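Local atomic coordinates of uncharacterized protein (Parabacteroides merdae, PDB entry 4R7F), a protein that is of unknown function but has three immunoglobulin-like beta-sandwich domains, including a region related to type 9 secretion system plug proteins, and binds magnesium. Residues A220-R225 against Y257-G262; D267-G272 against Q369-Y374. All coordinates share one frame; numbering follows the deposited sequence.

Interaction 1 (A220-R225 against Y257-G262); sequences AGNEYR and YRRDKG. With MG (magnesium ion), chain G.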
loop_
_atom_site.group_PDB
_atom_site.type_symbol
_atom_site.label_atom_id
_atom_site.label_comp_id
_atom_site.label_asym_id
_atom_site.label_seq_id
_atom_site.Cartn_x
_atom_site.Cartn_y
_atom_site.Cartn_z
ATOM N N ALA A 220 -2.851 17.322 -7.548
ATOM C CA ALA A 220 -2.707 15.880 -7.580
ATOM C C ALA A 220 -1.439 15.410 -8.245
ATOM O O ALA A 220 -0.952 14.296 -7.968
ATOM C CB ALA A 220 -3.923 15.231 -8.214
ATOM N N GLY A 221 -0.890 16.222 -9.142
ATOM C CA GLY A 221 0.327 15.820 -9.862
ATOM C C GLY A 221 0.111 14.589 -10.709
ATOM O O GLY A 221 -1.023 14.304 -11.161
ATOM N N ASN A 222 1.203 13.860 -10.900
ATOM C CA ASN A 222 1.293 12.774 -11.850
ATOM C C ASN A 222 2.261 11.754 -11.269
ATOM O O ASN A 222 2.994 12.053 -10.302
ATOM C CB ASN A 222 1.824 13.271 -13.199
ATOM C CG ASN A 222 1.439 12.361 -14.373
ATOM O OD1 ASN A 222 1.058 11.221 -14.184
ATOM N ND2 ASN A 222 1.547 12.870 -15.579
ATOM N N GLU A 223 2.255 10.545 -11.830
ATOM C CA GLU A 223 3.264 9.552 -11.451
ATOM C C GLU A 223 4.587 10.081 -11.938
ATOM O O GLU A 223 4.679 10.715 -13.001
ATOM C CB GLU A 223 2.992 8.143 -12.013
ATOM C CG GLU A 223 1.565 7.594 -11.756
ATOM C CD GLU A 223 1.146 7.489 -10.280
ATOM O OE1 GLU A 223 1.974 7.634 -9.340
ATOM O OE2 GLU A 223 -0.066 7.269 -10.067
ATOM N N TYR A 224 5.599 9.851 -11.124
ATOM C CA TYR A 224 6.916 10.349 -11.410
ATOM C C TYR A 224 7.408 9.609 -12.635
ATOM O O TYR A 224 6.998 8.458 -12.942
ATOM C CB TYR A 224 7.882 10.128 -10.228
ATOM C CG TYR A 224 7.691 11.063 -9.058
ATOM C CD1 TYR A 224 6.570 11.016 -8.290
ATOM C CD2 TYR A 224 8.673 12.002 -8.712
ATOM C CE1 TYR A 224 6.388 11.884 -7.216
ATOM C CE2 TYR A 224 8.505 12.872 -7.665
ATOM C CZ TYR A 224 7.360 12.803 -6.895
ATOM O OH TYR A 224 7.160 13.661 -5.831
ATOM N N ARG A 225 8.280 10.312 -13.346
ATOM C CA ARG A 225 9.017 9.765 -14.452
ATOM C C ARG A 225 10.064 8.814 -13.921
ATOM O O ARG A 225 10.598 9.012 -12.806
ATOM C CB ARG A 225 9.722 10.882 -15.230
ATOM C CG ARG A 225 8.789 11.861 -15.917
ATOM C CD ARG A 225 9.526 13.140 -16.277
ATOM N NE ARG A 225 8.645 14.229 -16.627
ATOM C CZ ARG A 225 8.143 14.442 -17.839
ATOM N NH1 ARG A 225 8.403 13.629 -18.853
ATOM N NH2 ARG A 225 7.364 15.486 -18.029
ATOM N N TYR A 257 8.808 15.369 -22.357
ATOM C CA TYR A 257 7.877 16.357 -22.875
ATOM C C TYR A 257 6.887 16.695 -21.766
ATOM O O TYR A 257 6.724 15.918 -20.841
ATOM C CB TYR A 257 7.145 15.825 -24.140
ATOM C CG TYR A 257 8.087 15.416 -25.292
ATOM C CD1 TYR A 257 8.615 14.129 -25.364
ATOM C CD2 TYR A 257 8.454 16.324 -26.273
ATOM C CE1 TYR A 257 9.490 13.763 -26.372
ATOM C CE2 TYR A 257 9.313 15.975 -27.295
ATOM C CZ TYR A 257 9.828 14.691 -27.334
ATOM O OH TYR A 257 10.710 14.338 -28.308
ATOM N N ARG A 258 6.253 17.864 -21.857
ATOM C CA ARG A 258 5.145 18.218 -20.965
ATOM C C ARG A 258 4.077 17.135 -21.015
ATOM O O ARG A 258 3.818 16.571 -22.056
ATOM C CB ARG A 258 4.568 19.591 -21.305
ATOM C CG ARG A 258 5.577 20.694 -20.987
ATOM C CD ARG A 258 5.121 22.118 -21.279
ATOM N NE ARG A 258 3.995 22.536 -20.445
ATOM C CZ ARG A 258 3.498 23.776 -20.376
ATOM N NH1 ARG A 258 4.029 24.761 -21.090
ATOM N NH2 ARG A 258 2.471 24.043 -19.566
ATOM N N ARG A 259 3.518 16.811 -19.852
ATOM C CA ARG A 259 2.501 15.770 -19.729
ATOM C C ARG A 259 1.175 16.341 -19.224
ATOM O O ARG A 259 0.279 15.597 -18.882
ATOM C CB ARG A 259 2.980 14.673 -18.760
ATOM C CG ARG A 259 4.128 13.850 -19.302
ATOM C CD ARG A 259 4.426 12.616 -18.474
ATOM N NE ARG A 259 4.818 13.002 -17.121
ATOM C CZ ARG A 259 4.827 12.196 -16.067
ATOM N NH1 ARG A 259 4.479 10.942 -16.196
ATOM N NH2 ARG A 259 5.189 12.652 -14.874
ATOM N N ASP A 260 1.048 17.656 -19.171
ATOM C CA ASP A 260 -0.158 18.293 -18.612
ATOM C C ASP A 260 -1.392 18.304 -19.538
ATOM O O ASP A 260 -2.495 18.579 -19.084
ATOM C CB ASP A 260 0.138 19.749 -18.232
ATOM C CG ASP A 260 0.609 20.566 -19.415
ATOM O OD1 ASP A 260 1.399 20.021 -20.187
ATOM O OD2 ASP A 260 0.220 21.730 -19.574
ATOM N N LYS A 261 -1.216 18.054 -20.823
ATOM C CA LYS A 261 -2.314 18.245 -21.766
ATOM C C LYS A 261 -2.894 16.885 -22.167
ATOM O O LYS A 261 -3.173 16.660 -23.334
ATOM C CB LYS A 261 -1.816 18.995 -23.022
ATOM C CG LYS A 261 -1.195 20.376 -22.808
ATOM C CD LYS A 261 -0.261 20.754 -23.971
ATOM C CE LYS A 261 1.176 20.252 -23.774
ATOM N NZ LYS A 261 1.953 21.127 -22.837
ATOM N N GLY A 262 -3.083 15.978 -21.216
ATOM C CA GLY A 262 -3.387 14.597 -21.574
ATOM C C GLY A 262 -4.441 13.858 -20.760
ATOM O O GLY A 262 -5.368 14.443 -20.239
HETATM MG MG MG G . 3.079 8.237 -7.342
HETATM O O HOH W 1 3.024 10.568 -7.856
HETATM O O HOH W 2 7.560 12.628 -21.672
#
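The loop that supplies E223 to the magnesium site is held on its far side by an arginine from a second loop. E223 OE1 binds the ion at 2.4 Å, while E223 OE2 accepts a hydrogen bond from Y264 OH. The backbone oxygen of the same residue faces the other way and takes R259 NH2 at 2.7 Å, the donor lying nearly along the C=O axis (C=O...N 164°); R259 NH1 adds a weak bond to E223 O. R259 bends at chi3 to bring its guanidinium between two covers. The N222 amide stacks on one face, its plane 9° from that of the guanidinium and ND2 3.4 Å above it; R225 CG lies 3.8 Å above the opposite face, toward the rim. N222 CG is anti to the backbone N; N222 OD1 accepts the E223 N-H at 2.7 Å from above its carbonyl plane, and N222 ND2 donates to E364 O; together these hold the amide in its stacked pose. R225, extended from CG to NE, gives NH2 to Y257 O at 2.9 Å, and water 2 joins R225 NH1 to Y257 N. R259 NE sits 3.6 Å above the R225 guanidinium, the two planes 48° apart; E364, salt-bridged to both, probably offsets the repulsion. An alanine at R259 would probably loosen the second loop from the metal-binding one, losing the grip on E223 O and the stack with N222. The first loop joins strands 207-219 and 225-228, the second runs from strand 248-253 to strand 274-276, and R225 packs on Y346 and Y348 of strand 342-352.

Interaction 2 (D267-G272 against Q369-Y374); sequences DQDQDG and QTQNEY. With MG (magnesium ion), chain G.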
loop_
_atom_site.group_PDB
_atom_site.type_symbol
_atom_site.label_atom_id
_atom_site.label_comp_id
_atom_site.label_asym_id
_atom_site.label_seq_id
_atom_site.Cartn_x
_atom_site.Cartn_y
_atom_site.Cartn_z
ATOM N N ASP A 267 1.077 4.193 -14.235
ATOM C CA ASP A 267 2.483 3.782 -14.219
ATOM C C ASP A 267 2.704 3.463 -12.759
ATOM O O ASP A 267 2.019 4.011 -11.898
ATOM C CB ASP A 267 3.416 4.925 -14.659
ATOM C CG ASP A 267 4.916 4.569 -14.545
ATOM O OD1 ASP A 267 5.231 3.380 -14.765
ATOM O OD2 ASP A 267 5.765 5.476 -14.247
ATOM N N GLN A 268 3.626 2.575 -12.457
ATOM C CA GLN A 268 3.917 2.269 -11.072
ATOM C C GLN A 268 5.183 3.073 -10.737
ATOM O O GLN A 268 6.190 2.909 -11.416
ATOM C CB GLN A 268 4.144 0.767 -10.923
ATOM C CG GLN A 268 3.936 0.257 -9.512
ATOM C CD GLN A 268 4.698 -1.029 -9.233
ATOM O OE1 GLN A 268 5.362 -1.580 -10.114
ATOM N NE2 GLN A 268 4.617 -1.506 -7.995
ATOM N N ASP A 269 5.120 3.965 -9.742
ATOM C CA ASP A 269 6.286 4.706 -9.275
ATOM C C ASP A 269 6.543 4.486 -7.778
ATOM O O ASP A 269 5.886 3.698 -7.126
ATOM C CB ASP A 269 6.156 6.208 -9.594
ATOM C CG ASP A 269 5.113 6.915 -8.723
ATOM O OD1 ASP A 269 4.413 6.240 -7.944
ATOM O OD2 ASP A 269 4.982 8.159 -8.814
ATOM N N GLN A 270 7.519 5.195 -7.247
ATOM C CA GLN A 270 7.859 5.106 -5.833
ATOM C C GLN A 270 7.975 6.526 -5.250
ATOM O O GLN A 270 8.775 6.790 -4.359
ATOM C CB GLN A 270 9.138 4.303 -5.682
ATOM C CG GLN A 270 9.001 2.843 -6.123
ATOM C CD GLN A 270 9.124 2.603 -7.645
ATOM O OE1 GLN A 270 9.830 3.316 -8.369
ATOM N NE2 GLN A 270 8.429 1.575 -8.127
ATOM N N ASP A 271 7.140 7.419 -5.790
ATOM C CA ASP A 271 6.928 8.804 -5.317
ATOM C C ASP A 271 8.199 9.632 -5.075
ATOM O O ASP A 271 8.304 10.308 -4.041
ATOM C CB ASP A 271 6.081 8.785 -4.044
ATOM C CG ASP A 271 4.662 8.227 -4.263
ATOM O OD1 ASP A 271 4.126 8.252 -5.407
ATOM O OD2 ASP A 271 4.073 7.796 -3.232
ATOM N N GLY A 272 9.157 9.521 -6.005
ATOM C CA GLY A 272 10.341 10.332 -6.056
ATOM C C GLY A 272 11.584 9.623 -5.555
ATOM O O GLY A 272 12.675 10.158 -5.624
ATOM N N GLN A 369 -6.341 10.842 -10.190
ATOM C CA GLN A 369 -6.067 9.412 -9.999
ATOM C C GLN A 369 -4.692 9.130 -9.420
ATOM O O GLN A 369 -4.459 8.025 -8.943
ATOM C CB GLN A 369 -6.130 8.610 -11.325
ATOM C CG GLN A 369 -7.362 8.759 -12.208
ATOM C CD GLN A 369 -7.295 9.921 -13.207
ATOM O OE1 GLN A 369 -6.649 10.964 -12.989
ATOM N NE2 GLN A 369 -7.968 9.740 -14.317
ATOM N N THR A 370 -3.761 10.081 -9.552
ATOM C CA THR A 370 -2.350 9.847 -9.253
ATOM C C THR A 370 -2.149 9.280 -7.831
ATOM O O THR A 370 -2.700 9.786 -6.846
ATOM C CB THR A 370 -1.543 11.166 -9.427
ATOM O OG1 THR A 370 -1.571 11.519 -10.808
ATOM C CG2 THR A 370 -0.084 11.010 -8.973
ATOM N N GLN A 371 -1.365 8.229 -7.746
ATOM C CA GLN A 371 -0.976 7.650 -6.458
ATOM C C GLN A 371 0.094 8.540 -5.820
ATOM O O GLN A 371 1.219 8.674 -6.346
ATOM C CB GLN A 371 -0.471 6.202 -6.646
ATOM C CG GLN A 371 0.024 5.522 -5.352
ATOM C CD GLN A 371 1.507 5.782 -4.934
ATOM O OE1 GLN A 371 2.451 5.783 -5.764
ATOM N NE2 GLN A 371 1.710 5.947 -3.610
ATOM N N ASN A 372 -0.262 9.170 -4.704
ATOM C CA ASN A 372 0.685 9.990 -3.932
ATOM C C ASN A 372 0.650 9.540 -2.505
ATOM O O ASN A 372 -0.268 8.836 -2.095
ATOM C CB ASN A 372 0.294 11.466 -3.987
ATOM C CG ASN A 372 0.544 12.078 -5.342
ATOM O OD1 ASN A 372 1.653 11.998 -5.902
ATOM N ND2 ASN A 372 -0.478 12.666 -5.890
ATOM N N GLU A 373 1.649 9.933 -1.737
ATOM C CA GLU A 373 1.622 9.672 -0.305
ATOM C C GLU A 373 1.619 10.983 0.466
ATOM O O GLU A 373 2.122 11.980 -0.022
ATOM C CB GLU A 373 2.811 8.826 0.115
ATOM C CG GLU A 373 4.155 9.523 0.031
ATOM C CD GLU A 373 5.286 8.541 0.167
ATOM O OE1 GLU A 373 5.459 7.707 -0.750
ATOM O OE2 GLU A 373 5.978 8.590 1.185
ATOM N N TYR A 374 1.058 10.961 1.668
ATOM C CA TYR A 374 0.971 12.133 2.510
ATOM C C TYR A 374 1.331 11.727 3.906
ATOM O O TYR A 374 0.732 10.816 4.441
ATOM C CB TYR A 374 -0.450 12.682 2.519
ATOM C CG TYR A 374 -0.879 13.112 1.165
ATOM C CD1 TYR A 374 -1.417 12.211 0.267
ATOM C CD2 TYR A 374 -0.690 14.402 0.741
ATOM C CE1 TYR A 374 -1.800 12.608 -1.010
ATOM C CE2 TYR A 374 -1.093 14.807 -0.528
ATOM C CZ TYR A 374 -1.625 13.915 -1.409
ATOM O OH TYR A 374 -1.951 14.333 -2.714
HETATM MG MG MG G . 3.079 8.237 -7.342
HETATM O O HOH W 1 3.024 10.568 -7.856
#
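The D269 and D271 carboxylates meet the magnesium ion, and the Q371 amide crosses both obliquely, its plane 23° from that of D271 and 87° from that of D269. The E373 carboxylate comes up against D271 OD2, turned 74° from the D271 plane. D269 meets the metal with both oxygens, OD1 at 2.5 Å and OD2 at 2.4 Å. OD2 also accepts the Y224 N-H. D271 binds through one oxygen, OD1 to the ion 2.2 Å, with CG anti to the carbonyl carbon and the backbone in the left-handed region. From the other segment it is the main-chain O of Q371 that coordinates, also 2.2 Å from the metal. Water 1, 2.4 Å from the ion, donates to N372 OD1 at 2.8 Å, so N372 acts in the second shell; its ND2 is held by A220 O. E223 OE1 completes six oxygen ligands. The sequence DQDQDG resembles the DxDxDG motif of calcium-binding loops, but here D267 pairs with R226 and only the second and third aspartates reach the metal. D271 OD2 lies just 2.8 Å from E373 OE1, a close approach of like charges. R273, salt-bridged to E373, would probably ease this repulsion, though such closeness would probably still raise the pKa of one of the two groups. Three carboxylates around a divalent ion leave a probable negative excess, and at this resolution the long distances to D269 are at most a hint that a larger cation could also fit.

In the fold
Interactions 1 and 2 lie on the same side of the chain's centre, their centres about 12 Å apart, and follow one another in sequence: 220-225 and 257-262 come first, then 267-272 and 369-374. Segments 257-262 and 267-272 share the long connection between strands 248-253 and 274-276, whereas 369-374 runs into strand 373-380 of a different sheet. Besides the magnesium ion and water 1, the two contacts are joined by a probable hydrogen bond from Q371 N to E223 OE2 (2.8 Å) and by the packing of N222 CA on T370 OG1 (3.3 Å). The metal therefore ties together three loop regions distant in sequence, where separate sheets meet.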